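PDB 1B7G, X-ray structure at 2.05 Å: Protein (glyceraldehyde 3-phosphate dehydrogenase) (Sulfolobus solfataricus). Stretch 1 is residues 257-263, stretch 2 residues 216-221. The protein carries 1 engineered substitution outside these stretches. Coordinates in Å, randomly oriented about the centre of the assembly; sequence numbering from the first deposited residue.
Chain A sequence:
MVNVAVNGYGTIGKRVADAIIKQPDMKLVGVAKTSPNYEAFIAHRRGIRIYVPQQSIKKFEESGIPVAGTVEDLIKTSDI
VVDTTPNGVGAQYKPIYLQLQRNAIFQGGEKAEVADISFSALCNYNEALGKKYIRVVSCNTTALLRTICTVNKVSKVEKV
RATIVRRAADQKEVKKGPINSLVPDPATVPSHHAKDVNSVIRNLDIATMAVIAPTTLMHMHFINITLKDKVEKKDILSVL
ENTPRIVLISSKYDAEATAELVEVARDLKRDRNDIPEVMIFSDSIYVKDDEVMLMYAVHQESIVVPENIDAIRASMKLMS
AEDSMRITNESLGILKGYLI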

# COMPACT_ATOMS: atom_id res chain seq x y z
N ALA A 257 15.85 1.05 -1.26
CA ALA A 257 15.38 0.45 0.00
C ALA A 257 14.05 -0.20 -0.32
O ALA A 257 13.31 0.42 -1.15
CB ALA A 257 15.38 1.46 1.10
N THR A 258 13.77 -1.40 0.09
CA THR A 258 12.50 -2.04 -0.31
C THR A 258 11.28 -1.20 0.09
O THR A 258 10.34 -1.08 -0.71
CB THR A 258 12.37 -3.47 0.16
OG1 THR A 258 12.40 -3.56 1.60
CG2 THR A 258 13.52 -4.32 -0.42
N ALA A 259 11.30 -0.53 1.26
CA ALA A 259 10.22 0.35 1.69
C ALA A 259 10.04 1.55 0.75
O ALA A 259 8.91 1.98 0.52
CB ALA A 259 10.44 0.82 3.15
N GLU A 260 11.10 2.13 0.21
CA GLU A 260 11.01 3.21 -0.75
C GLU A 260 10.48 2.73 -2.10
O GLU A 260 9.79 3.49 -2.79
CB GLU A 260 12.41 3.87 -0.95
CG GLU A 260 12.75 4.64 0.35
CD GLU A 260 14.20 5.02 0.43
OE1 GLU A 260 15.05 4.41 -0.28
OE2 GLU A 260 14.53 5.95 1.21
N LEU A 261 10.75 1.46 -2.43
CA LEU A 261 10.21 0.88 -3.67
C LEU A 261 8.71 0.68 -3.48
O LEU A 261 7.97 1.00 -4.42
CB LEU A 261 10.94 -0.41 -4.06
CG LEU A 261 12.40 -0.18 -4.51
CD1 LEU A 261 13.15 -1.48 -4.66
CD2 LEU A 261 12.46 0.63 -5.79
N VAL A 262 8.26 0.23 -2.29
CA VAL A 262 6.80 0.11 -2.05
C VAL A 262 6.18 1.49 -2.23
O VAL A 262 5.15 1.67 -2.86
CB VAL A 262 6.45 -0.44 -0.68
CG1 VAL A 262 4.94 -0.40 -0.32
CG2 VAL A 262 6.90 -1.90 -0.55
N GLU A 263 6.83 2.51 -1.67
CA GLU A 263 6.40 3.86 -1.83
C GLU A 263 6.31 4.28 -3.31
O GLU A 263 5.32 4.91 -3.66
CB GLU A 263 7.30 4.87 -1.10
CG GLU A 263 6.57 6.18 -0.84
CD GLU A 263 5.55 6.21 0.25
OE1 GLU A 263 5.20 5.21 0.91
OE2 GLU A 263 4.99 7.31 0.47
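Stretch 2 (216-221) TLMHMH

Stretch 1 begins with A257 at the N-cap position, is helical from T258 through E263 and continues so beyond the stretch, as the backbone hydrogen bonds attest: L261 N to A257 O at 3.0 Å, V262 N to T258 O at 2.9 Å and E263 N to A259 O at 3.1 Å. Stretch 2 approaches the first turn of this helix as loop through T216, L217 and M218, then becomes strand at H219, which continues past H221. The phi/psi values record the change, from -81/-53° at L217 to -155/157° at M218 and extended values thereafter. It runs roughly against the helix: L217 packs on A259 and V262, while the later M220 reaches T258 at the helix start. The nearest CA atoms across the stretches are those of T258 and M218, 6.3 Å apart, and the two stretches together bury 334 Å².

Most of the contact is apolar. L217, with chi1 m and chi2 t, brings CD1 to 3.5 Å from A259 CA, 3.7 Å from A259 CB and 3.8 Å from V262 CG2. The approach to A259 CA places this methyl against the helix backbone itself, although the CA-to-CB bond of A259 points away overall. M218 has chi1 m, with chi2 and chi3 both t, so the chain is extended from CA through CE, and SD and CE together touch residues about one turn apart in the helix: SD lies 3.8 Å from T258 CB, while CE lies 3.9 Å from both L261 CB and V262 CG2. V262 CG2 therefore touches both L217 and M218. Farther along stretch 2, M220 CG lies 4.2 Å from T258 CG2, whereas the CA-to-CB bond of the intervening H219 points away, as expected for alternation in a strand.

Polar linkage is indirect. No hydrogen bond joins the stretches directly, but one water bridges them, donating to M218 O at 2.8 Å and hydrogen-bonded to T258 OG1 at 2.6 Å. The p rotamer of T258 (chi1 62°) thus serves the water through OG1 while CG2 meets M220.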

# COMPACT_ATOMS: atom_id res chain seq x y z
N THR A 216 8.35 -7.13 6.14
CA THR A 216 7.14 -7.69 5.53
C THR A 216 7.01 -7.37 4.03
O THR A 216 6.18 -8.00 3.37
CB THR A 216 5.83 -7.11 6.18
OG1 THR A 216 5.88 -5.69 6.05
CG2 THR A 216 5.77 -7.44 7.67
N LEU A 217 7.81 -6.47 3.53
CA LEU A 217 7.55 -5.93 2.20
C LEU A 217 8.00 -6.76 1.03
O LEU A 217 7.24 -6.95 0.08
CB LEU A 217 8.16 -4.52 2.14
CG LEU A 217 7.71 -3.58 3.29
CD1 LEU A 217 8.20 -2.16 3.04
CD2 LEU A 217 6.17 -3.59 3.39
N MET A 218 9.26 -7.17 0.99
CA MET A 218 9.86 -7.81 -0.18
C MET A 218 11.03 -8.69 0.27
O MET A 218 11.66 -8.35 1.28
CB MET A 218 10.51 -6.70 -1.04
CG MET A 218 9.55 -5.92 -1.93
SD MET A 218 10.36 -4.66 -2.90
CE MET A 218 8.91 -3.67 -3.39
N HIS A 219 11.33 -9.65 -0.57
CA HIS A 219 12.53 -10.45 -0.44
C HIS A 219 13.66 -9.73 -1.17
O HIS A 219 13.38 -8.89 -2.03
CB HIS A 219 12.35 -11.79 -1.18
CG HIS A 219 11.21 -12.63 -0.75
ND1 HIS A 219 11.02 -13.05 0.53
CD2 HIS A 219 10.19 -13.17 -1.47
CE1 HIS A 219 9.97 -13.83 0.62
NE2 HIS A 219 9.44 -13.93 -0.63
N MET A 220 14.90 -10.19 -0.92
CA MET A 220 16.04 -9.75 -1.67
C MET A 220 16.95 -10.93 -2.00
O MET A 220 17.13 -11.88 -1.24
CB MET A 220 16.91 -8.62 -1.07
CG MET A 220 16.35 -7.23 -1.38
SD MET A 220 17.41 -5.89 -0.88
CE MET A 220 18.63 -5.95 -2.23
N HIS A 221 17.54 -10.84 -3.21
CA HIS A 221 18.50 -11.85 -3.64
C HIS A 221 19.89 -11.25 -3.87
O HIS A 221 20.06 -10.18 -4.35
CB HIS A 221 18.14 -12.60 -4.94
CG HIS A 221 16.84 -13.36 -4.87
ND1 HIS A 221 16.60 -14.46 -5.69
CD2 HIS A 221 15.75 -13.19 -4.12
CE1 HIS A 221 15.36 -14.93 -5.37
NE2 HIS A 221 14.85 -14.15 -4.46
O HOH W 1 11.59 -5.89 2.54